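Local coordinates for protein EchA1_1 (Mycobacterium avium subsp. paratuberculosis, PDB 3R9T) that probably hydrates enoyl-CoA thioesters reversibly to 3-hydroxyacyl-CoA in fatty acid metabolism, as a member of the enoyl-CoA hydratase/isomerase (crotonase) family, at residues V41-E46 against W90-Y95; A8-L12 against T23-P27; L125-R131 against I183-A189; E53-V57 against I203-P208; L45-D51 against H98-T104. All blocks are in the same frame, centred on the assembly; numbering follows the deposited sequence. Where two conformers were deposited one is given.

Interaction 1: V41-E46 against W90-Y95; sequences VGDALE and WGFAGY
G42 on helix 35-50 and G94 in the loop that follows helix 73-77 bring the two backbones to a CA-CA distance of 4.2 Å, and G42 CA lies 3.5 Å from G94 O in a bent CA-H...O contact (129° at the hydrogen). With two glycines here, the backbones pass close with no side chain between them, and the W90 ring lies beside the first, W90 CE3 being 3.8 Å from G42 CA. W90 brings the six-membered part of its indole up to the helix obliquely, W90 CZ3 reaching 3.5 Å from G42 O. Further along, E46 runs out extended beyond CG and crosses the indole at about a right angle; its carboxylate carbon E46 CD lies at the ring's edge, in plane, 4.0 Å from W90 CH2, with carboxylate and ring planes 89° apart. On the other flank, V41 and L45 converge on one ring atom of Y95: V41 CG1 is 3.7 Å and L45 CD1 3.6 Å from Y95 CD1. V41 holds CG1 anti to its backbone N (chi1 168°), which also brings V41 CG1 3.2 Å from A93 O. Y95 OH bonds to S123 OG, and D43 OD1 to H84 NE2. V41 also touches I22 of strand 19-24 and A11 of strand 11-16, while A93 and Y95 pack on helix 115-122.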
# COMPACT_ATOMS: atom_id res chain seq x y z
N VAL B 41 16.24 -13.49 21.71
CA VAL B 41 16.11 -12.75 20.46
C VAL B 41 16.44 -11.27 20.66
O VAL B 41 17.23 -10.67 19.90
CB VAL B 41 14.70 -12.96 19.86
CG1 VAL B 41 14.44 -11.96 18.71
CG2 VAL B 41 14.50 -14.44 19.40
N GLY B 42 15.84 -10.67 21.69
CA GLY B 42 16.03 -9.27 21.99
C GLY B 42 17.47 -8.92 22.30
O GLY B 42 18.00 -7.96 21.77
N ASP B 43 18.13 -9.71 23.14
CA ASP B 43 19.54 -9.42 23.44
C ASP B 43 20.44 -9.55 22.19
O ASP B 43 21.34 -8.73 21.99
CB ASP B 43 20.05 -10.33 24.57
CG ASP B 43 19.40 -10.03 25.92
OD1 ASP B 43 18.69 -9.02 26.07
OD2 ASP B 43 19.63 -10.84 26.85
N ALA B 44 20.18 -10.56 21.36
CA ALA B 44 20.96 -10.79 20.13
C ALA B 44 20.77 -9.64 19.14
O ALA B 44 21.73 -9.17 18.53
CB ALA B 44 20.56 -12.12 19.49
N LEU B 45 19.54 -9.18 18.99
CA LEU B 45 19.30 -8.00 18.15
C LEU B 45 20.05 -6.77 18.67
O LEU B 45 20.61 -6.01 17.88
CB LEU B 45 17.82 -7.65 18.11
CG LEU B 45 16.90 -8.33 17.12
CD1 LEU B 45 15.51 -7.70 17.26
CD2 LEU B 45 17.42 -8.21 15.68
N GLU B 46 20.05 -6.58 19.98
CA GLU B 46 20.74 -5.43 20.58
C GLU B 46 22.25 -5.54 20.30
O GLU B 46 22.90 -4.54 19.99
CB GLU B 46 20.40 -5.34 22.08
CG GLU B 46 21.27 -4.43 22.95
CD GLU B 46 20.92 -4.53 24.44
OE1 GLU B 46 20.54 -3.50 25.04
OE2 GLU B 46 21.02 -5.65 25.01
N TRP B 90 10.31 -3.46 23.58
CA TRP B 90 10.62 -4.20 22.35
C TRP B 90 9.48 -5.09 21.86
O TRP B 90 9.54 -5.67 20.76
CB TRP B 90 11.87 -5.08 22.53
CG TRP B 90 13.14 -4.31 22.71
CD1 TRP B 90 13.36 -2.99 22.42
CD2 TRP B 90 14.37 -4.81 23.22
NE1 TRP B 90 14.66 -2.65 22.72
CE2 TRP B 90 15.30 -3.75 23.21
CE3 TRP B 90 14.79 -6.07 23.68
CZ2 TRP B 90 16.62 -3.91 23.64
CZ3 TRP B 90 16.09 -6.22 24.10
CH2 TRP B 90 16.99 -5.15 24.09
N GLY B 91 8.45 -5.23 22.69
CA GLY B 91 7.29 -6.05 22.36
C GLY B 91 7.55 -7.54 22.26
O GLY B 91 8.56 -8.08 22.74
N PHE B 92 6.62 -8.19 21.57
CA PHE B 92 6.57 -9.64 21.38
C PHE B 92 7.88 -10.17 20.81
O PHE B 92 8.40 -9.63 19.85
CB PHE B 92 5.42 -9.92 20.43
CG PHE B 92 5.14 -11.37 20.18
CD1 PHE B 92 4.34 -12.10 21.06
CD2 PHE B 92 5.56 -11.96 19.00
CE1 PHE B 92 4.02 -13.41 20.79
CE2 PHE B 92 5.24 -13.27 18.73
CZ PHE B 92 4.47 -14.00 19.64
N ALA B 93 8.42 -11.20 21.48
CA ALA B 93 9.65 -11.90 21.07
C ALA B 93 10.90 -11.02 21.19
O ALA B 93 11.95 -11.37 20.69
CB ALA B 93 9.53 -12.50 19.63
N GLY B 94 10.77 -9.88 21.87
CA GLY B 94 11.84 -8.88 21.89
C GLY B 94 12.18 -8.36 20.51
O GLY B 94 13.28 -7.87 20.30
N TYR B 95 11.21 -8.42 19.60
CA TYR B 95 11.47 -8.28 18.16
C TYR B 95 10.55 -7.32 17.42
O TYR B 95 11.03 -6.54 16.61
CB TYR B 95 11.38 -9.66 17.50
CG TYR B 95 11.89 -9.76 16.07
CD1 TYR B 95 13.23 -10.01 15.82
CD2 TYR B 95 11.03 -9.64 14.97
CE1 TYR B 95 13.72 -10.12 14.54
CE2 TYR B 95 11.53 -9.73 13.67
CZ TYR B 95 12.87 -10.01 13.46
OH TYR B 95 13.42 -10.11 12.19

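Interaction 2: A8-L12 against T23-P27; sequences APGAL and TINRP
With CG anti to its backbone N (chi1 -165°) and the amide turned by chi2 of 34°, N25 swings its ND2 back to the N-terminal segment, where N25 ND2 donates to P9 O at 3.0 Å. The donor lies in the carbonyl plane of P9, whereas the acceptor sits 16° out of the N25 amide plane. L12 brings its branch point beside the same amide, L12 CG being 3.9 Å from N25 ND2. A8 CB comes to 3.6 Å from N25 ND2 as well. The backbone N25 N donates to G10 O at 2.7 Å, from above the carbonyl plane rather than on a lone pair. Beyond this loop the two segments become the open end of the beta hairpin of strands 11-16 and 19-24, at the edge of the six-stranded sheet of the crotonase fold. L12 and T23 form an antiparallel hydrogen-bonded pair, with L12 N to T23 O at 2.8 Å and the return bond T23 N to L12 O at 2.9 Å. A11 and I24 make the adjoining non-hydrogen-bonded pair, their CA atoms 4.4 Å apart and their side chains on the sheet face covered by helix 35-50, where A11 meets V41 and I24 meets V37. T23 and L12 project to the other face; there a water lies 2.7 Å from T23 OG1 and donates weakly to L12 O. R26 turns elsewhere, to a salt bridge with D72.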
# COMPACT_ATOMS: atom_id res chain seq x y z
N ALA B 8 18.73 -25.25 27.86
CA ALA B 8 19.08 -24.54 26.63
C ALA B 8 18.28 -23.25 26.58
O ALA B 8 17.11 -23.23 26.98
CB ALA B 8 18.80 -25.39 25.42
N PRO B 9 18.89 -22.17 26.08
CA PRO B 9 18.22 -20.89 26.03
C PRO B 9 17.12 -20.86 24.99
O PRO B 9 17.11 -21.68 24.07
CB PRO B 9 19.35 -19.93 25.65
CG PRO B 9 20.32 -20.76 24.93
CD PRO B 9 20.24 -22.11 25.51
N GLY B 10 16.19 -19.93 25.17
CA GLY B 10 15.04 -19.81 24.30
C GLY B 10 15.40 -19.48 22.87
O GLY B 10 14.66 -19.83 21.95
N ALA B 11 16.52 -18.79 22.68
CA ALA B 11 17.02 -18.48 21.35
C ALA B 11 18.54 -18.54 21.36
O ALA B 11 19.17 -18.13 22.33
CB ALA B 11 16.55 -17.11 20.91
N LEU B 12 19.11 -19.05 20.27
CA LEU B 12 20.56 -19.09 20.08
C LEU B 12 20.95 -17.95 19.15
O LEU B 12 20.14 -17.49 18.34
CB LEU B 12 20.98 -20.43 19.46
CG LEU B 12 20.54 -21.70 20.19
CD1 LEU B 12 20.77 -22.94 19.32
CD2 LEU B 12 21.27 -21.82 21.52
N THR B 23 18.33 -18.09 16.18
CA THR B 23 17.48 -19.26 16.01
C THR B 23 16.58 -19.44 17.23
O THR B 23 17.08 -19.58 18.35
CB THR B 23 18.33 -20.54 15.78
OG1 THR B 23 19.23 -20.36 14.67
CG2 THR B 23 17.44 -21.74 15.52
N ILE B 24 15.27 -19.41 17.02
CA ILE B 24 14.34 -19.68 18.11
C ILE B 24 14.55 -21.15 18.45
O ILE B 24 14.59 -21.99 17.55
CB ILE B 24 12.89 -19.43 17.71
CG1 ILE B 24 12.68 -17.96 17.31
CG2 ILE B 24 11.97 -19.78 18.86
CD1 ILE B 24 11.35 -17.72 16.59
N ASN B 25 14.69 -21.45 19.74
CA ASN B 25 15.18 -22.73 20.20
C ASN B 25 14.19 -23.45 21.14
O ASN B 25 14.57 -23.91 22.22
CB ASN B 25 16.53 -22.51 20.90
CG ASN B 25 17.32 -23.79 21.11
OD1 ASN B 25 17.26 -24.71 20.29
ND2 ASN B 25 18.07 -23.86 22.21
N ARG B 26 12.93 -23.55 20.72
CA ARG B 26 11.95 -24.38 21.45
C ARG B 26 11.17 -25.32 20.54
O ARG B 26 9.94 -25.28 20.50
CB ARG B 26 10.95 -23.50 22.20
CG ARG B 26 11.54 -22.63 23.26
CD ARG B 26 10.43 -21.89 23.93
NE ARG B 26 9.61 -22.77 24.77
CZ ARG B 26 8.29 -22.67 24.93
NH1 ARG B 26 7.59 -21.74 24.28
NH2 ARG B 26 7.66 -23.51 25.74
N PRO B 27 11.89 -26.20 19.82
CA PRO B 27 11.17 -27.05 18.88
C PRO B 27 10.17 -27.99 19.56
O PRO B 27 9.13 -28.26 18.98
CB PRO B 27 12.29 -27.83 18.17
CG PRO B 27 13.45 -27.77 19.09
CD PRO B 27 13.33 -26.50 19.87
O HOH W 1 21.49 -19.36 15.76

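Interaction 3: L125-R131 against I183-A189; sequences LVVADER and INEVVEA
V126 O takes N184 N at 2.8 Å, in the carbonyl plane, and a weak bond from E185 N at 3.5 Å. The side chain of N184 substitutes for backbone where regular pairing stops: N184 OD1 accepts V126 N at 2.9 Å, while its ND2 continues to K160 O of the second subunit. V126 CG1 and I183 CG2 press tightly together at 3.5 Å. Beyond them, strands 125-129 and 185-187 pair in parallel at the sheet margin, with A128 N bonded to E185 O and V187 N to A128 O. At the far end A189 CB lies over one face of the R131 guanidinium, offset toward the rim. That guanidinium grips D129 side-on, R131 NE to D129 OD1 at 2.9 Å and R131 NH2 to D129 OD2 at 2.8 Å, meeting the carboxylate 33° and 35° out of its plane. D129 OD1 offers its anti lone pair to R131 N, which makes an Asx turn, and G190 N bonds to D129 OD2. D64 is a second acid on the same arginine. With two guanidinium nitrogens and two backbone N-H groups around it, the buried carboxylate of D129 would tend to stay ionised.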
# COMPACT_ATOMS: atom_id res chain seq x y z
N LEU B 125 12.70 -8.37 5.32
CA LEU B 125 12.60 -9.31 4.20
C LEU B 125 12.25 -10.68 4.75
O LEU B 125 12.52 -11.00 5.91
CB LEU B 125 13.93 -9.38 3.45
CG LEU B 125 14.41 -8.02 2.92
CD1 LEU B 125 15.89 -8.08 2.50
CD2 LEU B 125 13.51 -7.55 1.79
N VAL B 126 11.63 -11.49 3.90
CA VAL B 126 11.24 -12.86 4.24
C VAL B 126 11.56 -13.85 3.11
O VAL B 126 11.12 -13.65 1.98
CB VAL B 126 9.74 -12.98 4.57
CG1 VAL B 126 9.42 -14.35 5.10
CG2 VAL B 126 9.31 -11.90 5.60
N VAL B 127 12.27 -14.91 3.45
CA VAL B 127 12.46 -16.08 2.60
C VAL B 127 11.76 -17.26 3.28
O VAL B 127 11.95 -17.47 4.48
CB VAL B 127 13.95 -16.35 2.43
CG1 VAL B 127 14.21 -17.57 1.53
CG2 VAL B 127 14.63 -15.10 1.88
N ALA B 128 10.95 -18.01 2.54
CA ALA B 128 10.19 -19.12 3.13
C ALA B 128 10.40 -20.44 2.41
O ALA B 128 10.38 -20.50 1.19
CB ALA B 128 8.72 -18.79 3.13
N ASP B 129 10.57 -21.49 3.21
CA ASP B 129 10.42 -22.87 2.77
C ASP B 129 9.05 -23.03 2.10
O ASP B 129 8.05 -22.50 2.59
CB ASP B 129 10.55 -23.74 4.03
CG ASP B 129 10.68 -25.22 3.74
OD1 ASP B 129 9.73 -25.80 3.18
OD2 ASP B 129 11.73 -25.80 4.11
N GLU B 130 9.00 -23.77 0.99
CA GLU B 130 7.77 -23.99 0.22
C GLU B 130 6.65 -24.55 1.10
O GLU B 130 5.48 -24.37 0.81
CB GLU B 130 8.03 -24.93 -0.98
CG GLU B 130 8.67 -26.29 -0.60
CD GLU B 130 8.95 -27.21 -1.79
OE1 GLU B 130 8.03 -27.44 -2.60
OE2 GLU B 130 10.09 -27.74 -1.89
N ARG B 131 7.04 -25.25 2.17
CA ARG B 131 6.07 -25.86 3.09
C ARG B 131 5.46 -24.89 4.11
O ARG B 131 4.48 -25.23 4.78
CB ARG B 131 6.74 -27.00 3.86
CG ARG B 131 7.15 -28.19 3.02
CD ARG B 131 8.04 -29.11 3.84
NE ARG B 131 9.30 -28.47 4.20
CZ ARG B 131 10.24 -29.03 4.95
NH1 ARG B 131 10.08 -30.27 5.42
NH2 ARG B 131 11.35 -28.36 5.24
N ILE B 183 6.03 -11.92 1.23
CA ILE B 183 7.35 -12.47 1.44
C ILE B 183 8.06 -12.27 0.12
O ILE B 183 7.41 -11.98 -0.90
CB ILE B 183 7.33 -13.95 1.88
CG1 ILE B 183 6.82 -14.85 0.76
CG2 ILE B 183 6.51 -14.10 3.19
CD1 ILE B 183 7.01 -16.34 1.07
N ASN B 184 9.38 -12.42 0.15
CA ASN B 184 10.22 -12.17 -1.02
C ASN B 184 10.46 -13.35 -1.93
O ASN B 184 10.54 -13.17 -3.17
CB ASN B 184 11.55 -11.61 -0.56
CG ASN B 184 11.39 -10.26 0.10
OD1 ASN B 184 11.28 -10.17 1.32
ND2 ASN B 184 11.34 -9.20 -0.71
N GLU B 185 10.60 -14.53 -1.34
CA GLU B 185 10.97 -15.69 -2.11
C GLU B 185 10.60 -17.00 -1.42
O GLU B 185 10.51 -17.09 -0.20
CB GLU B 185 12.45 -15.57 -2.46
CG GLU B 185 13.38 -16.14 -1.52
CD GLU B 185 14.76 -16.25 -2.12
OE1 GLU B 185 15.71 -16.19 -1.34
OE2 GLU B 185 14.93 -16.38 -3.36
N VAL B 186 10.32 -18.00 -2.26
CA VAL B 186 9.95 -19.33 -1.83
C VAL B 186 11.05 -20.23 -2.31
O VAL B 186 11.47 -20.13 -3.48
CB VAL B 186 8.59 -19.75 -2.42
CG1 VAL B 186 8.21 -21.12 -1.92
CG2 VAL B 186 7.50 -18.74 -2.00
N VAL B 187 11.53 -21.09 -1.42
CA VAL B 187 12.65 -21.95 -1.74
C VAL B 187 12.35 -23.41 -1.45
O VAL B 187 11.44 -23.75 -0.70
CB VAL B 187 13.91 -21.50 -0.98
CG1 VAL B 187 14.23 -20.04 -1.32
CG2 VAL B 187 13.75 -21.70 0.53
N GLU B 188 13.15 -24.26 -2.07
CA GLU B 188 13.03 -25.68 -1.85
C GLU B 188 13.12 -26.07 -0.39
O GLU B 188 13.91 -25.51 0.37
CB GLU B 188 14.11 -26.42 -2.63
CG GLU B 188 13.71 -26.73 -4.05
CD GLU B 188 14.47 -27.92 -4.56
OE1 GLU B 188 13.82 -28.92 -4.96
OE2 GLU B 188 15.72 -27.89 -4.50
N ALA B 189 12.31 -27.06 -0.04
CA ALA B 189 12.28 -27.64 1.29
C ALA B 189 13.69 -27.86 1.82
O ALA B 189 14.52 -28.48 1.16
CB ALA B 189 11.51 -28.97 1.26

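Interaction 4: E53-V57 against I203-P208; sequences EVRAV and ITVNAP
R55 reaches from the start of strand 56-61 to the turn between helices 192-204 and 208-218, joining the crotonase core sheet to the helices that follow it. R55 CB packs on T204 CG2 at 3.4 Å. The chain then bends at chi2 and chi3, folding the guanidinium into the turn, where T204 and P208 enclose it. P208 CB lies 3.5 Å above the centre of one face of the R55 guanidinium; T204 CA covers the opposite face, offset toward the rim. At the edge, N206 O receives R55 NH2 at 2.8 Å with an N-H...O angle of 161°. This acceptor is only 10° out of the guanidinium plane, yet the donor stands 38° above the carbonyl plane of N206, and NH1 adds a weak bond to the same oxygen. The two covered faces and the edge bond together restrict how the flat group can turn. A56, next in sequence, turns its CB toward T204. Across the turn, the side chain of N206 bonds to K140, L167 and T168 of the second subunit, which puts the R55 site just behind the subunit interface. T204 CG2 serves both neighbours, its methyl lying 3.6 Å from A56 CB as well as against R55 CB.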
# COMPACT_ATOMS: atom_id res chain seq x y z
N GLU B 53 30.85 -5.25 13.34
CA GLU B 53 31.18 -6.38 12.47
C GLU B 53 29.93 -7.10 11.94
O GLU B 53 30.01 -7.89 11.00
CB GLU B 53 32.08 -7.39 13.17
CG GLU B 53 33.50 -6.94 13.44
CD GLU B 53 34.36 -8.08 13.96
OE1 GLU B 53 33.85 -9.22 14.08
OE2 GLU B 53 35.56 -7.84 14.26
N VAL B 54 28.78 -6.86 12.58
CA VAL B 54 27.50 -7.41 12.11
C VAL B 54 26.85 -6.48 11.07
O VAL B 54 26.61 -5.30 11.33
CB VAL B 54 26.53 -7.65 13.28
CG1 VAL B 54 25.19 -8.13 12.77
CG2 VAL B 54 27.13 -8.65 14.28
N ARG B 55 26.56 -7.03 9.89
CA ARG B 55 25.98 -6.27 8.77
C ARG B 55 24.53 -6.63 8.44
O ARG B 55 23.87 -5.91 7.68
CB ARG B 55 26.82 -6.49 7.50
CG ARG B 55 28.23 -5.92 7.57
CD ARG B 55 28.26 -4.40 7.73
NE ARG B 55 27.33 -3.81 6.77
CZ ARG B 55 27.57 -3.57 5.48
NH1 ARG B 55 28.77 -3.77 4.94
NH2 ARG B 55 26.59 -3.08 4.73
N ALA B 56 24.07 -7.76 8.96
CA ALA B 56 22.71 -8.24 8.72
C ALA B 56 22.34 -9.29 9.76
O ALA B 56 23.21 -9.92 10.36
CB ALA B 56 22.58 -8.84 7.32
N VAL B 57 21.04 -9.46 9.96
CA VAL B 57 20.52 -10.42 10.89
C VAL B 57 19.51 -11.31 10.19
O VAL B 57 18.64 -10.81 9.48
CB VAL B 57 19.81 -9.70 12.03
CG1 VAL B 57 19.08 -10.68 12.96
CG2 VAL B 57 20.82 -8.86 12.79
N ILE B 203 22.88 -7.65 0.33
CA ILE B 203 22.77 -6.39 1.07
C ILE B 203 24.10 -6.01 1.71
O ILE B 203 24.49 -4.85 1.64
CB ILE B 203 21.69 -6.48 2.16
CG1 ILE B 203 20.34 -6.86 1.54
CG2 ILE B 203 21.57 -5.14 2.97
CD1 ILE B 203 19.30 -7.27 2.59
N THR B 204 24.80 -6.98 2.30
CA THR B 204 26.00 -6.66 3.09
C THR B 204 27.18 -6.24 2.23
O THR B 204 28.14 -5.66 2.76
CB THR B 204 26.42 -7.84 4.01
OG1 THR B 204 26.77 -8.97 3.20
CG2 THR B 204 25.27 -8.24 4.97
N VAL B 205 27.13 -6.51 0.93
CA VAL B 205 28.16 -5.99 0.03
C VAL B 205 28.02 -4.48 -0.17
O VAL B 205 28.95 -3.84 -0.66
CB VAL B 205 28.18 -6.68 -1.36
CG1 VAL B 205 28.58 -8.14 -1.20
CG2 VAL B 205 26.84 -6.52 -2.11
N ASN B 206 26.86 -3.93 0.21
CA ASN B 206 26.57 -2.50 0.01
C ASN B 206 27.10 -1.66 1.16
O ASN B 206 27.50 -2.19 2.20
CB ASN B 206 25.07 -2.29 -0.20
CG ASN B 206 24.56 -3.04 -1.42
OD1 ASN B 206 25.29 -3.21 -2.42
ND2 ASN B 206 23.31 -3.50 -1.36
N ALA B 207 27.13 -0.34 0.94
CA ALA B 207 27.69 0.59 1.91
C ALA B 207 26.85 0.60 3.18
O ALA B 207 25.66 0.85 3.10
CB ALA B 207 27.78 1.98 1.32
N PRO B 208 27.46 0.28 4.34
CA PRO B 208 26.69 0.15 5.58
C PRO B 208 25.91 1.40 5.98
O PRO B 208 24.77 1.31 6.39
CB PRO B 208 27.76 -0.14 6.65
CG PRO B 208 29.05 0.24 6.04
CD PRO B 208 28.89 -0.02 4.57

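Interaction 5: L45-D51 against H98-T104; sequences LEEAQHD and HFIDKPT
Among the polar contacts, K102 NZ reaches the last turn of helix 35-50 and donates to A48 O at 2.8 Å, nearly in line with the carbonyl bond. K102 NZ adds a weak bond to Q49 O at 3.5 Å, and a water accepting from K102 NZ at 2.9 Å donates in turn to Q49 O. Bends at chi2 and chi4, both away from staggered values, let the lysine curl toward these carbonyls; K102 NZ also bonds to V54 O. An ammonium at the C-terminal end of a helix would be expected to interact favourably with the helix dipole. Q49 works in the reverse direction: bent at chi2 (59°), it turns Q49 OE1 to D101 N, which donates at 2.8 Å and 171°. The Q49 amide and D101 carboxylate planes stand 70° apart. These bonds fasten the helix to the connection entering strand 104-108, a central strand of the crotonase-fold sheet. Van der Waals packing lies one turn earlier. L45 runs alongside H98 but the other way, L45 CD1 lying 3.4 Å from H98 ND1, a nitrogen bonded to G94 O. The apolar pair is made by the other methyl, L45 CD2, which meets I100 CD1 at 3.7 Å, the isoleucine roughly perpendicular to the leucine. I100 also packs on V57, and the H98 ring stacks with W90.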
# COMPACT_ATOMS: atom_id res chain seq x y z
N LEU B 45 19.54 -9.18 18.99
CA LEU B 45 19.30 -8.00 18.15
C LEU B 45 20.05 -6.77 18.67
O LEU B 45 20.61 -6.01 17.88
CB LEU B 45 17.82 -7.65 18.11
CG LEU B 45 16.90 -8.33 17.12
CD1 LEU B 45 15.51 -7.70 17.26
CD2 LEU B 45 17.42 -8.21 15.68
N GLU B 46 20.05 -6.58 19.98
CA GLU B 46 20.74 -5.43 20.58
C GLU B 46 22.25 -5.54 20.30
O GLU B 46 22.90 -4.54 19.99
CB GLU B 46 20.40 -5.34 22.08
CG GLU B 46 21.27 -4.43 22.95
CD GLU B 46 20.92 -4.53 24.44
OE1 GLU B 46 20.54 -3.50 25.04
OE2 GLU B 46 21.02 -5.65 25.01
N GLU B 47 22.78 -6.76 20.37
CA GLU B 47 24.20 -7.01 20.13
C GLU B 47 24.51 -6.74 18.66
O GLU B 47 25.53 -6.14 18.33
CB GLU B 47 24.56 -8.46 20.49
CG GLU B 47 25.96 -8.95 20.05
CD GLU B 47 27.11 -8.10 20.60
OE1 GLU B 47 27.88 -8.63 21.44
OE2 GLU B 47 27.27 -6.93 20.20
N ALA B 48 23.60 -7.17 17.79
CA ALA B 48 23.77 -6.97 16.36
C ALA B 48 23.83 -5.48 16.05
O ALA B 48 24.65 -5.03 15.25
CB ALA B 48 22.62 -7.64 15.59
N GLN B 49 22.96 -4.71 16.70
CA GLN B 49 22.91 -3.27 16.48
C GLN B 49 24.25 -2.66 16.84
O GLN B 49 24.71 -1.74 16.18
CB GLN B 49 21.81 -2.63 17.32
CG GLN B 49 21.73 -1.11 17.21
CD GLN B 49 21.47 -0.69 15.78
OE1 GLN B 49 20.33 -0.54 15.38
NE2 GLN B 49 22.54 -0.55 15.00
N HIS B 50 24.89 -3.16 17.89
CA HIS B 50 26.05 -2.48 18.45
C HIS B 50 27.39 -2.96 17.95
O HIS B 50 28.40 -2.27 18.09
CB HIS B 50 25.96 -2.47 19.97
CG HIS B 50 24.85 -1.61 20.45
ND1 HIS B 50 24.83 -0.25 20.22
CD2 HIS B 50 23.66 -1.91 21.03
CE1 HIS B 50 23.71 0.26 20.70
NE2 HIS B 50 22.98 -0.73 21.20
N ASP B 51 27.40 -4.14 17.34
CA ASP B 51 28.63 -4.73 16.83
C ASP B 51 28.80 -4.27 15.38
O ASP B 51 28.06 -4.71 14.49
CB ASP B 51 28.55 -6.26 16.95
CG ASP B 51 29.82 -6.96 16.51
OD1 ASP B 51 30.70 -6.31 15.91
OD2 ASP B 51 29.93 -8.18 16.75
N HIS B 98 11.22 -3.62 18.00
CA HIS B 98 12.65 -3.49 18.26
C HIS B 98 13.38 -3.11 16.98
O HIS B 98 14.01 -3.93 16.34
CB HIS B 98 13.17 -4.82 18.79
CG HIS B 98 14.55 -4.75 19.37
ND1 HIS B 98 15.07 -5.80 20.10
CD2 HIS B 98 15.50 -3.79 19.35
CE1 HIS B 98 16.29 -5.48 20.50
NE2 HIS B 98 16.57 -4.26 20.07
N PHE B 99 13.29 -1.84 16.63
CA PHE B 99 13.95 -1.35 15.44
C PHE B 99 15.46 -1.37 15.63
O PHE B 99 16.00 -0.86 16.63
CB PHE B 99 13.52 0.09 15.11
CG PHE B 99 14.21 0.62 13.88
CD1 PHE B 99 13.71 0.34 12.62
CD2 PHE B 99 15.41 1.32 13.99
CE1 PHE B 99 14.37 0.79 11.47
CE2 PHE B 99 16.07 1.79 12.85
CZ PHE B 99 15.55 1.52 11.59
N ILE B 100 16.13 -1.96 14.64
CA ILE B 100 17.57 -1.86 14.47
C ILE B 100 17.89 -1.38 13.05
O ILE B 100 17.13 -1.61 12.11
CB ILE B 100 18.32 -3.18 14.81
CG1 ILE B 100 18.05 -4.28 13.77
CG2 ILE B 100 18.01 -3.60 16.25
CD1 ILE B 100 19.07 -5.44 13.88
N ASP B 101 19.03 -0.69 12.94
CA ASP B 101 19.58 -0.08 11.72
C ASP B 101 19.99 -1.07 10.65
O ASP B 101 20.22 -0.71 9.47
CB ASP B 101 20.87 0.66 12.10
CG ASP B 101 20.62 1.93 12.87
OD1 ASP B 101 19.55 2.54 12.70
OD2 ASP B 101 21.51 2.32 13.65
N LYS B 102 20.22 -2.31 11.07
CA LYS B 102 20.74 -3.33 10.18
C LYS B 102 19.61 -4.19 9.63
O LYS B 102 18.61 -4.41 10.30
CB LYS B 102 21.75 -4.18 10.93
CG LYS B 102 22.61 -3.32 11.87
CD LYS B 102 24.07 -3.52 11.70
CE LYS B 102 24.87 -2.64 12.68
NZ LYS B 102 25.90 -3.42 13.37
N PRO B 103 19.75 -4.66 8.39
CA PRO B 103 18.70 -5.45 7.79
C PRO B 103 18.40 -6.74 8.53
O PRO B 103 19.33 -7.43 9.01
CB PRO B 103 19.24 -5.75 6.38
CG PRO B 103 20.74 -5.62 6.51
CD PRO B 103 20.91 -4.50 7.48
N THR B 104 17.10 -7.05 8.61
CA THR B 104 16.59 -8.28 9.19
C THR B 104 15.84 -9.12 8.16
O THR B 104 15.04 -8.60 7.40
CB THR B 104 15.66 -8.01 10.40
OG1 THR B 104 14.55 -7.20 9.98
CG2 THR B 104 16.45 -7.29 11.54
O HOH W 2 27.13 -1.03 14.41
O HOH W 3 18.39 -0.42 17.90

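Helix 35-50 links interactions 1 and 5, whose centres are 9 Å apart and which share L45 and E46; G42 O lies 3.3 Å from H98 CE1 between them. Interaction 2 joins through A11 CB, 3.7 Å from V41 CG2. Interactions 4 and 5 meet at V57 N and P103 O, 2.8 Å apart, a probable hydrogen bond between strand 56-61 and the residue just before strand 104-108; another probable hydrogen bond, L125 N to T104 O at 3.1 Å, links interactions 5 and 3. Interactions 3 and 4 both touch the second subunit. The A93 side chain of interaction 1 is about 10 Å from the bound benzoic acid, and the R26 side chain of interaction 2 about 13 Å.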